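Local coordinates for shikimate 5-dehydrogenase (Mycobacterium fortuitum subsp. fortuitum DSM 46621, PDB 4XIJ), which probably catalyses the NADP-dependent interconversion of 3-dehydroshikimate and shikimate, the fourth of seven steps leading to chorismate, at residues G149-T154 with G174-W179; G120-A125 with V143-L148; D189-A194 with D211-V216; T154-D159 with C180-A185. All coordinates share one frame; numbering follows the deposited sequence.

Contact 1 (G149-T154 with G174-W179); sequences GVQRIT and GAQGGW
R152 starts with CG anti to its backbone N (chi1 179°), and a bend at chi3 (-73°) sets NE 4.1 Å from CB of Q176 on the neighbouring strand. The guanidinium then lies with one face against that same CB, which sits over its centre, 3.6 Å above the plane. G177 O lies oblique to the guanidinium, 3.7 Å from NH1; a water that donates to G177 O at 3.0 Å also reaches NH1, though only by a weak bond, and R171 from helix 160-172 gives G177 O a further hydrogen bond. Alongside this contact the backbones run parallel and are bonded in alternation. Q176 N donates to Q151 O at 2.9 Å, I153 N to Q176 O, and G178 N to I153 O at 3.2 Å. The CA-H groups of R152 and G177 add weaker contacts to Q176 O and I153 O. On the face away from R152, I153 CD1 meets A175 CB at 4.1 Å, and I153 also rests on A170 of helix 160-172 and V142 of helix 138-147. On the R152 face, T154 lays its CG2 3.8 Å from G178 O. Strands 152-154 and 176-179, inclined by only 16° and joined through helix 160-172, make a beta-alpha-beta crossover, as in the Rossmann-type domain that probably binds NADP here.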
loop_
_atom_site.group_PDB
_atom_site.type_symbol
_atom_site.label_atom_id
_atom_site.label_comp_id
_atom_site.label_asym_id
_atom_site.label_seq_id
_atom_site.Cartn_x
_atom_site.Cartn_y
_atom_site.Cartn_z
ATOM N N GLY A 149 -13.772 -0.406 8.426
ATOM C CA GLY A 149 -14.864 -0.754 9.332
ATOM C C GLY A 149 -15.280 -2.220 9.263
ATOM O O GLY A 149 -16.414 -2.543 9.590
ATOM N N VAL A 150 -14.399 -3.102 8.795
ATOM C CA VAL A 150 -14.743 -4.530 8.848
ATOM C C VAL A 150 -14.881 -4.968 10.292
ATOM O O VAL A 150 -14.247 -4.439 11.200
ATOM C CB VAL A 150 -13.716 -5.454 8.210
ATOM C CG1 VAL A 150 -13.511 -5.170 6.725
ATOM C CG2 VAL A 150 -12.450 -5.428 9.029
ATOM N N GLN A 151 -15.775 -5.915 10.510
ATOM C CA GLN A 151 -15.949 -6.438 11.852
ATOM C C GLN A 151 -14.902 -7.530 12.166
ATOM O O GLN A 151 -14.395 -7.581 13.291
ATOM C CB GLN A 151 -17.389 -6.964 12.023
ATOM C CG GLN A 151 -17.715 -7.469 13.435
ATOM C CD GLN A 151 -17.375 -8.918 13.576
ATOM O OE1 GLN A 151 -17.331 -9.636 12.582
ATOM N NE2 GLN A 151 -17.126 -9.364 14.798
ATOM N N ARG A 152 -14.551 -8.367 11.183
ATOM C CA ARG A 152 -13.617 -9.466 11.416
ATOM C C ARG A 152 -12.580 -9.525 10.294
ATOM O O ARG A 152 -12.932 -9.427 9.108
ATOM C CB ARG A 152 -14.361 -10.808 11.477
ATOM C CG ARG A 152 -13.418 -12.003 11.692
ATOM C CD ARG A 152 -14.124 -13.335 11.989
ATOM N NE ARG A 152 -14.678 -13.341 13.353
ATOM C CZ ARG A 152 -13.991 -13.622 14.468
ATOM N NH1 ARG A 152 -12.695 -13.918 14.420
ATOM N NH2 ARG A 152 -14.602 -13.587 15.650
ATOM N N ILE A 153 -11.319 -9.710 10.660
ATOM C CA ILE A 153 -10.229 -9.914 9.729
ATOM C C ILE A 153 -9.648 -11.288 9.973
ATOM O O ILE A 153 -9.221 -11.600 11.097
ATOM C CB ILE A 153 -9.146 -8.836 9.929
ATOM C CG1 ILE A 153 -9.746 -7.457 9.650
ATOM C CG2 ILE A 153 -7.987 -9.094 9.018
ATOM C CD1 ILE A 153 -8.855 -6.292 10.062
ATOM N N THR A 154 -9.699 -12.140 8.958
ATOM C CA THR A 154 -9.127 -13.485 9.062
ATOM C C THR A 154 -7.845 -13.545 8.223
ATOM O O THR A 154 -7.853 -13.229 7.013
ATOM C CB THR A 154 -10.134 -14.551 8.574
ATOM O OG1 THR A 154 -11.333 -14.453 9.345
ATOM C CG2 THR A 154 -9.587 -15.997 8.671
ATOM N N GLY A 174 -9.003 -2.748 16.646
ATOM C CA GLY A 174 -10.393 -2.725 17.078
ATOM C C GLY A 174 -11.286 -3.804 16.482
ATOM O O GLY A 174 -12.451 -3.932 16.860
ATOM N N ALA A 175 -10.761 -4.588 15.538
ATOM C CA ALA A 175 -11.554 -5.626 14.873
ATOM C C ALA A 175 -11.442 -6.969 15.607
ATOM O O ALA A 175 -10.574 -7.147 16.461
ATOM C CB ALA A 175 -11.095 -5.778 13.413
ATOM N N GLN A 176 -12.312 -7.918 15.270
ATOM C CA GLN A 176 -12.062 -9.320 15.619
ATOM C C GLN A 176 -11.060 -9.891 14.642
ATOM O O GLN A 176 -10.991 -9.434 13.484
ATOM C CB GLN A 176 -13.354 -10.121 15.587
ATOM C CG GLN A 176 -14.396 -9.525 16.552
ATOM C CD GLN A 176 -13.812 -9.272 17.951
ATOM O OE1 GLN A 176 -13.376 -10.216 18.615
ATOM N NE2 GLN A 176 -13.799 -7.996 18.397
ATOM N N GLY A 177 -10.251 -10.841 15.106
ATOM C CA GLY A 177 -9.254 -11.438 14.241
ATOM C C GLY A 177 -9.046 -12.896 14.523
ATOM O O GLY A 177 -9.283 -13.362 15.660
ATOM N N GLY A 178 -8.546 -13.608 13.524
ATOM C CA GLY A 178 -8.177 -14.996 13.731
ATOM C C GLY A 178 -7.412 -15.487 12.526
ATOM O O GLY A 178 -7.317 -14.801 11.490
ATOM N N TRP A 179 -6.853 -16.671 12.685
ATOM C CA TRP A 179 -6.015 -17.336 11.674
ATOM C C TRP A 179 -6.743 -18.511 11.066
ATOM O O TRP A 179 -7.416 -19.295 11.782
ATOM C CB TRP A 179 -4.691 -17.851 12.302
ATOM C CG TRP A 179 -3.885 -18.768 11.403
ATOM C CD1 TRP A 179 -3.342 -18.439 10.206
ATOM C CD2 TRP A 179 -3.519 -20.124 11.648
ATOM N NE1 TRP A 179 -2.663 -19.493 9.687
ATOM C CE2 TRP A 179 -2.763 -20.556 10.539
ATOM C CE3 TRP A 179 -3.781 -21.026 12.680
ATOM C CZ2 TRP A 179 -2.233 -21.843 10.432
ATOM C CZ3 TRP A 179 -3.259 -22.326 12.579
ATOM C CH2 TRP A 179 -2.493 -22.720 11.452
HETATM O O HOH W 1 -10.692 -15.932 16.449
#

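Contact 2 (G120-A125 with V143-L148); sequences GALGTA and VALAEL
L122 and L148 meet at about a right angle, CD1 to CD1 at 4.1 Å, while L122 lies aslant to L145 and touches its CD2 at 4.0 Å with the same methyl. A125 repeats the pattern with its single methyl: CB is 3.6 Å from L145 CD2 and 3.8 Å from L148 CD1. Two methyls from each segment therefore interlock, each touching both of those opposite. In L148, CG stands anti to the carbonyl carbon (chi1 -66°); its CD1 enters the cluster, and its other branch, CD2, reaches G123 O at 3.5 Å. G123, with positive phi (81°), is where the chain leaves helix 114-122. No direct hydrogen bond joins the segments, but two waters bridge them through one carbonyl. L148 O accepts from a water that also bonds T124 OG1, and from a second water, at 2.9 Å, that takes the N-H of A125. The contact is thus apolar between the methyls and bridged by water at T124, A125 and L148. L148 touches T119 on helix 114-122, and L145 continues onto A129 and V131 of strand 128-132. The C-terminal ends of helices 114-122 and 138-147 are in this way packed together beside strand 128-132, an inner strand of the parallel sheet, A125 leading into that strand and L148 leading out toward strand 152-157.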
loop_
_atom_site.group_PDB
_atom_site.type_symbol
_atom_site.label_atom_id
_atom_site.label_comp_id
_atom_site.label_asym_id
_atom_site.label_seq_id
_atom_site.Cartn_x
_atom_site.Cartn_y
_atom_site.Cartn_z
ATOM N N GLY A 120 -8.608 2.637 -0.775
ATOM C CA GLY A 120 -9.008 3.289 -2.010
ATOM C C GLY A 120 -9.350 2.248 -3.068
ATOM O O GLY A 120 -10.338 2.407 -3.817
ATOM N N ALA A 121 -8.508 1.214 -3.211
ATOM C CA ALA A 121 -8.762 0.223 -4.275
ATOM C C ALA A 121 -10.020 -0.590 -4.015
ATOM O O ALA A 121 -10.767 -0.908 -4.946
ATOM C CB ALA A 121 -7.539 -0.719 -4.409
ATOM N N LEU A 122 -10.246 -0.956 -2.755
ATOM C CA LEU A 122 -11.385 -1.802 -2.425
ATOM C C LEU A 122 -12.694 -1.033 -2.295
ATOM O O LEU A 122 -13.763 -1.557 -2.608
ATOM C CB LEU A 122 -11.116 -2.520 -1.116
ATOM C CG LEU A 122 -10.652 -3.949 -1.171
ATOM C CD1 LEU A 122 -10.480 -4.483 0.276
ATOM C CD2 LEU A 122 -11.692 -4.841 -1.923
ATOM N N GLY A 123 -12.629 0.203 -1.817
ATOM C CA GLY A 123 -13.846 0.953 -1.534
ATOM C C GLY A 123 -14.468 0.599 -0.194
ATOM O O GLY A 123 -14.481 1.417 0.744
ATOM N N THR A 124 -15.050 -0.597 -0.116
ATOM C CA THR A 124 -15.502 -1.173 1.165
ATOM C C THR A 124 -15.121 -2.644 1.143
ATOM O O THR A 124 -14.897 -3.232 0.076
ATOM C CB THR A 124 -17.032 -1.022 1.365
ATOM O OG1 THR A 124 -17.405 -1.452 2.674
ATOM C CG2 THR A 124 -17.821 -1.871 0.331
ATOM N N ALA A 125 -15.031 -3.242 2.326
ATOM C CA ALA A 125 -14.742 -4.666 2.417
ATOM C C ALA A 125 -15.867 -5.430 3.136
ATOM O O ALA A 125 -15.666 -6.579 3.562
ATOM C CB ALA A 125 -13.400 -4.878 3.152
ATOM N N VAL A 143 -4.458 -2.987 8.686
ATOM C CA VAL A 143 -4.850 -1.676 9.200
ATOM C C VAL A 143 -5.888 -1.052 8.238
ATOM O O VAL A 143 -6.876 -0.524 8.705
ATOM C CB VAL A 143 -3.621 -0.777 9.379
ATOM C CG1 VAL A 143 -3.999 0.690 9.626
ATOM C CG2 VAL A 143 -2.715 -1.303 10.542
ATOM N N ALA A 144 -5.688 -1.200 6.927
ATOM C CA ALA A 144 -6.671 -0.709 5.974
ATOM C C ALA A 144 -8.021 -1.360 6.153
ATOM O O ALA A 144 -9.049 -0.673 6.098
ATOM C CB ALA A 144 -6.171 -0.912 4.539
ATOM N N LEU A 145 -8.047 -2.686 6.340
ATOM C CA LEU A 145 -9.340 -3.338 6.513
ATOM C C LEU A 145 -10.021 -2.827 7.777
ATOM O O LEU A 145 -11.257 -2.597 7.772
ATOM C CB LEU A 145 -9.167 -4.873 6.514
ATOM C CG LEU A 145 -8.821 -5.442 5.140
ATOM C CD1 LEU A 145 -8.397 -6.941 5.334
ATOM C CD2 LEU A 145 -9.962 -5.329 4.163
ATOM N N ALA A 146 -9.250 -2.626 8.857
ATOM C CA ALA A 146 -9.855 -2.084 10.064
ATOM C C ALA A 146 -10.410 -0.672 9.806
ATOM O O ALA A 146 -11.471 -0.307 10.326
ATOM C CB ALA A 146 -8.864 -2.040 11.217
ATOM N N GLU A 147 -9.689 0.107 9.004
ATOM C CA GLU A 147 -10.138 1.466 8.657
ATOM C C GLU A 147 -11.363 1.449 7.744
ATOM O O GLU A 147 -12.109 2.429 7.679
ATOM C CB GLU A 147 -9.009 2.252 7.974
ATOM C CG GLU A 147 -7.894 2.635 8.933
ATOM C CD GLU A 147 -6.938 3.561 8.282
ATOM O OE1 GLU A 147 -7.153 3.888 7.095
ATOM O OE2 GLU A 147 -6.020 4.024 8.972
ATOM N N LEU A 148 -11.578 0.346 7.025
ATOM C CA LEU A 148 -12.821 0.192 6.238
ATOM C C LEU A 148 -13.999 -0.229 7.125
ATOM O O LEU A 148 -15.115 -0.386 6.634
ATOM C CB LEU A 148 -12.644 -0.832 5.115
ATOM C CG LEU A 148 -11.655 -0.433 4.019
ATOM C CD1 LEU A 148 -11.500 -1.575 2.977
ATOM C CD2 LEU A 148 -12.191 0.848 3.368
HETATM O O HOH W 2 -15.935 0.337 4.083
HETATM O O HOH W 3 -15.503 -2.810 5.134
#

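Contact 3 (D189-A194 with D211-V216); sequences DAVASA and DALARV
V191 points its side chain from helix 187-193 toward segment 211-216, where the end of helix 210-213 passes into a turn. CB itself lies 3.9 Å from the carbonyl oxygen of A212, and both of its branches remain beside that oxygen. CG1, anti to the backbone N (chi1 166°), continues to V216 CG2 at 3.8 Å and to the CB of R215 at 3.9 Å. CG2 presses on A212 O at 3.5 Å and on L213 CD2 at 3.8 Å. Against V191 both L213 and V216, the two ends of the turn, stand at about a right angle. That turn is type I, running from L213 to V216 and closed by V216 N donating to L213 O at 3.1 Å. In the fold these are two of the connections that pack on the L130 and I132 face of the parallel sheet: A194 leads into strand 196-199 and V216 into strand 218-221, which are adjacent there. A194 follows V191 by placing its CB against V216 CG2 at 4.3 Å, and both of these residues also touch L130 of strand 128-132. L213 also touches I132 of the same strand and L231 of helix 230-237. Where the backbones approach near the surface, a water sits beside both V191 O and R215 O, 2.8 Å from the latter.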
loop_
_atom_site.group_PDB
_atom_site.type_symbol
_atom_site.label_atom_id
_atom_site.label_comp_id
_atom_site.label_asym_id
_atom_site.label_seq_id
_atom_site.Cartn_x
_atom_site.Cartn_y
_atom_site.Cartn_z
ATOM N N ASP A 189 -15.093 -22.581 5.049
ATOM C CA ASP A 189 -15.991 -21.792 5.886
ATOM C C ASP A 189 -15.584 -20.310 5.930
ATOM O O ASP A 189 -16.452 -19.437 5.929
ATOM C CB ASP A 189 -16.043 -22.326 7.316
ATOM C CG ASP A 189 -16.851 -23.608 7.452
ATOM O OD1 ASP A 189 -17.551 -24.014 6.490
ATOM O OD2 ASP A 189 -16.804 -24.206 8.553
ATOM N N ALA A 190 -14.277 -20.025 5.971
ATOM C CA ALA A 190 -13.815 -18.631 5.947
ATOM C C ALA A 190 -14.250 -17.943 4.639
ATOM O O ALA A 190 -14.672 -16.778 4.641
ATOM C CB ALA A 190 -12.329 -18.568 6.098
ATOM N N VAL A 191 -14.128 -18.668 3.530
ATOM C CA VAL A 191 -14.517 -18.097 2.252
ATOM C C VAL A 191 -16.036 -17.913 2.190
ATOM O O VAL A 191 -16.530 -16.883 1.703
ATOM C CB VAL A 191 -14.015 -18.999 1.089
ATOM C CG1 VAL A 191 -14.696 -18.602 -0.233
ATOM C CG2 VAL A 191 -12.477 -18.895 1.005
ATOM N N ALA A 192 -16.780 -18.891 2.716
ATOM C CA ALA A 192 -18.231 -18.818 2.629
ATOM C C ALA A 192 -18.807 -17.598 3.340
ATOM O O ALA A 192 -19.824 -17.031 2.906
ATOM C CB ALA A 192 -18.868 -20.071 3.184
ATOM N N SER A 193 -18.152 -17.176 4.418
ATOM C CA SER A 193 -18.681 -16.032 5.163
ATOM C C SER A 193 -17.930 -14.736 4.850
ATOM O O SER A 193 -18.255 -13.689 5.413
ATOM C CB SER A 193 -18.657 -16.318 6.674
ATOM O OG SER A 193 -17.340 -16.494 7.140
ATOM N N ALA A 194 -16.965 -14.794 3.941
ATOM C CA ALA A 194 -16.220 -13.564 3.594
ATOM C C ALA A 194 -16.964 -12.640 2.639
ATOM O O ALA A 194 -17.586 -13.096 1.684
ATOM C CB ALA A 194 -14.859 -13.929 2.991
ATOM N N ASP A 211 -9.447 -21.801 -6.930
ATOM C CA ASP A 211 -10.784 -22.362 -6.907
ATOM C C ASP A 211 -11.403 -22.281 -5.516
ATOM O O ASP A 211 -12.579 -21.999 -5.378
ATOM C CB ASP A 211 -10.762 -23.811 -7.358
ATOM C CG ASP A 211 -10.592 -23.950 -8.864
ATOM O OD1 ASP A 211 -10.629 -22.922 -9.595
ATOM O OD2 ASP A 211 -10.410 -25.099 -9.304
ATOM N N ALA A 212 -10.599 -22.511 -4.488
ATOM C CA ALA A 212 -11.097 -22.416 -3.112
ATOM C C ALA A 212 -11.443 -20.973 -2.718
ATOM O O ALA A 212 -12.330 -20.768 -1.919
ATOM C CB ALA A 212 -10.061 -23.005 -2.144
ATOM N N LEU A 213 -10.758 -19.978 -3.297
ATOM C CA LEU A 213 -11.011 -18.568 -2.989
ATOM C C LEU A 213 -12.024 -17.936 -3.934
ATOM O O LEU A 213 -12.419 -16.786 -3.742
ATOM C CB LEU A 213 -9.707 -17.766 -3.049
ATOM C CG LEU A 213 -8.684 -18.156 -1.999
ATOM C CD1 LEU A 213 -7.337 -17.526 -2.369
ATOM C CD2 LEU A 213 -9.213 -17.663 -0.600
ATOM N N ALA A 214 -12.450 -18.675 -4.944
ATOM C CA ALA A 214 -13.305 -18.126 -6.012
ATOM C C ALA A 214 -14.583 -17.516 -5.540
ATOM O O ALA A 214 -15.066 -16.569 -6.183
ATOM C CB ALA A 214 -13.625 -19.207 -7.044
ATOM N N ARG A 215 -15.159 -18.058 -4.464
ATOM C CA ARG A 215 -16.426 -17.551 -4.000
ATOM C C ARG A 215 -16.354 -16.302 -3.128
ATOM O O ARG A 215 -17.405 -15.791 -2.730
ATOM C CB ARG A 215 -17.201 -18.623 -3.236
ATOM C CG ARG A 215 -17.839 -19.613 -4.220
ATOM C CD ARG A 215 -18.558 -20.764 -3.498
ATOM N NE ARG A 215 -19.644 -20.283 -2.659
ATOM C CZ ARG A 215 -20.236 -21.008 -1.717
ATOM N NH1 ARG A 215 -19.879 -22.276 -1.520
ATOM N NH2 ARG A 215 -21.205 -20.467 -0.974
ATOM N N VAL A 216 -15.169 -15.767 -2.854
ATOM C CA VAL A 216 -15.136 -14.469 -2.162
ATOM C C VAL A 216 -15.669 -13.400 -3.125
ATOM O O VAL A 216 -15.200 -13.337 -4.239
ATOM C CB VAL A 216 -13.711 -14.120 -1.734
ATOM C CG1 VAL A 216 -13.693 -12.751 -1.045
ATOM C CG2 VAL A 216 -13.089 -15.216 -0.765
HETATM O O HOH W 4 -18.597 -16.374 -0.215
#

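Contact 4 (T154-D159 with C180-A185); sequences TIVARD and CDIGGA
A157 O takes two hydrogen bonds, from I182 N at 3.1 Å and from the indole NE1 of W179. D181 CA, 3.4 Å from A157 O, adds a weaker CA-H contact on much the same side as I182 N. The amide of I182 stands well above the carbonyl plane, 67° out of it, where segment 180-185 bends out of strand 176-181. Earlier along the pair the ladder is regular. C180 N meets I155 O at 2.8 Å in an almost straight bond (175°), and C180 O takes the N-H of A157 at 3.1 Å. On one face T154 CG2 and V156 CG2 lie against C180 CB, while V156 CG1 meets I182 CG1 at 3.7 Å, the two side chains crossing at about a right angle. With CG1 of I182 anti to its backbone N (chi1 -164°), its CG2 takes the crowded position between backbone N and carbonyl carbon and packs against the backbone of A157 and R158. D181 OD1 receives G183 N at 3.0 Å, an Asx turn within the type I turn from D181 to G184; OD2 shares a water with R158 O, 2.7 Å from that carbonyl. D159 then N-caps helix 160-172 through K162 N, and A157 touches S134 in what is probably the glycine-rich loop. Such C-terminal strand ends are where Rossmann-type dehydrogenases bind their dinucleotide, and in shikimate dehydrogenases the end of the second strand usually lies near the adenosine part of NADP.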
loop_
_atom_site.group_PDB
_atom_site.type_symbol
_atom_site.label_atom_id
_atom_site.label_comp_id
_atom_site.label_asym_id
_atom_site.label_seq_id
_atom_site.Cartn_x
_atom_site.Cartn_y
_atom_site.Cartn_z
ATOM N N THR A 154 -9.699 -12.140 8.958
ATOM C CA THR A 154 -9.127 -13.485 9.062
ATOM C C THR A 154 -7.845 -13.545 8.223
ATOM O O THR A 154 -7.853 -13.229 7.013
ATOM C CB THR A 154 -10.134 -14.551 8.574
ATOM O OG1 THR A 154 -11.333 -14.453 9.345
ATOM C CG2 THR A 154 -9.587 -15.997 8.671
ATOM N N ILE A 155 -6.759 -13.982 8.849
ATOM C CA ILE A 155 -5.463 -14.103 8.182
ATOM C C ILE A 155 -5.393 -15.523 7.634
ATOM O O ILE A 155 -5.363 -16.505 8.393
ATOM C CB ILE A 155 -4.293 -13.850 9.146
ATOM C CG1 ILE A 155 -4.474 -12.537 9.903
ATOM C CG2 ILE A 155 -2.944 -13.859 8.375
ATOM C CD1 ILE A 155 -4.548 -11.224 9.052
ATOM N N VAL A 156 -5.391 -15.640 6.317
ATOM C CA VAL A 156 -5.339 -16.940 5.631
ATOM C C VAL A 156 -3.921 -17.127 5.190
ATOM O O VAL A 156 -3.452 -16.466 4.261
ATOM C CB VAL A 156 -6.340 -16.971 4.440
ATOM C CG1 VAL A 156 -6.221 -18.240 3.651
ATOM C CG2 VAL A 156 -7.788 -16.720 4.931
ATOM N N ALA A 157 -3.207 -17.993 5.880
ATOM C CA ALA A 157 -1.783 -18.126 5.627
ATOM C C ALA A 157 -1.308 -19.479 6.132
ATOM O O ALA A 157 -2.003 -20.168 6.892
ATOM C CB ALA A 157 -0.979 -16.989 6.322
ATOM N N ARG A 158 -0.110 -19.852 5.726
ATOM C CA ARG A 158 0.474 -21.125 6.115
ATOM C C ARG A 158 1.156 -21.105 7.471
ATOM O O ARG A 158 1.134 -22.102 8.215
ATOM C CB ARG A 158 1.506 -21.538 5.066
ATOM C CG ARG A 158 2.167 -22.860 5.350
ATOM C CD ARG A 158 3.079 -23.288 4.181
ATOM N NE ARG A 158 2.287 -23.485 2.965
ATOM C CZ ARG A 158 2.278 -22.665 1.914
ATOM N NH1 ARG A 158 3.065 -21.589 1.879
ATOM N NH2 ARG A 158 1.456 -22.932 0.901
ATOM N N ASP A 159 1.805 -19.983 7.794
ATOM C CA ASP A 159 2.642 -19.916 8.989
ATOM C C ASP A 159 1.852 -19.335 10.147
ATOM O O ASP A 159 1.486 -18.186 10.141
ATOM C CB ASP A 159 3.909 -19.086 8.722
ATOM C CG ASP A 159 4.925 -19.256 9.812
ATOM O OD1 ASP A 159 5.746 -20.209 9.715
ATOM O OD2 ASP A 159 4.857 -18.465 10.785
ATOM N N CYS A 180 -6.602 -18.647 9.747
ATOM C CA CYS A 180 -7.100 -19.803 9.011
ATOM C C CYS A 180 -5.917 -20.386 8.215
ATOM O O CYS A 180 -5.306 -19.671 7.415
ATOM C CB CYS A 180 -8.250 -19.382 8.088
ATOM S SG CYS A 180 -8.884 -20.718 7.121
ATOM N N ASP A 181 -5.549 -21.649 8.465
ATOM C CA ASP A 181 -4.514 -22.300 7.658
ATOM C C ASP A 181 -4.966 -22.355 6.204
ATOM O O ASP A 181 -5.993 -22.970 5.893
ATOM C CB ASP A 181 -4.265 -23.717 8.199
ATOM C CG ASP A 181 -3.038 -24.377 7.612
ATOM O OD1 ASP A 181 -2.526 -23.956 6.561
ATOM O OD2 ASP A 181 -2.587 -25.368 8.215
ATOM N N ILE A 182 -4.186 -21.764 5.299
ATOM C CA ILE A 182 -4.537 -21.752 3.895
ATOM C C ILE A 182 -4.643 -23.151 3.327
ATOM O O ILE A 182 -5.453 -23.379 2.408
ATOM C CB ILE A 182 -3.511 -20.890 3.093
ATOM C CG1 ILE A 182 -4.039 -20.508 1.698
ATOM C CG2 ILE A 182 -2.095 -21.541 3.020
ATOM C CD1 ILE A 182 -3.126 -19.480 0.997
ATOM N N GLY A 183 -3.891 -24.086 3.917
ATOM C CA GLY A 183 -3.865 -25.460 3.458
ATOM C C GLY A 183 -4.814 -26.381 4.196
ATOM O O GLY A 183 -4.821 -27.598 3.954
ATOM N N GLY A 184 -5.638 -25.816 5.090
ATOM C CA GLY A 184 -6.462 -26.641 5.958
ATOM C C GLY A 184 -7.944 -26.737 5.621
ATOM O O GLY A 184 -8.446 -26.110 4.662
ATOM N N ALA A 185 -8.653 -27.480 6.472
ATOM C CA ALA A 185 -10.079 -27.709 6.313
ATOM C C ALA A 185 -10.965 -26.502 6.634
ATOM O O ALA A 185 -12.178 -26.534 6.352
ATOM C CB ALA A 185 -10.506 -28.889 7.192
HETATM O O HOH W 5 0.255 -24.654 8.252
#

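In the fold
All four contacts lie in or at the edge of the probable NADP-binding domain, built on the parallel sheet whose first strand in the sequence is 128-132. Contacts 1 and 4 are successive halves of one strand pair, 152-157 with 176-181; they share T154, and their centres are 15 Å apart. Contact 2 closes earlier in the chain and abuts contact 1, where V150 packs on L145 and A125, and I153 on L145, centres 12 Å apart. Contact 3 comes last and meets contact 4 where A190 approaches C180. Contacts 2 and 3, 18 Å apart, do not touch. Together they tie successive strand-helix units to one another, with I153 reaching helix 138-147 and V216 reaching strand 128-132.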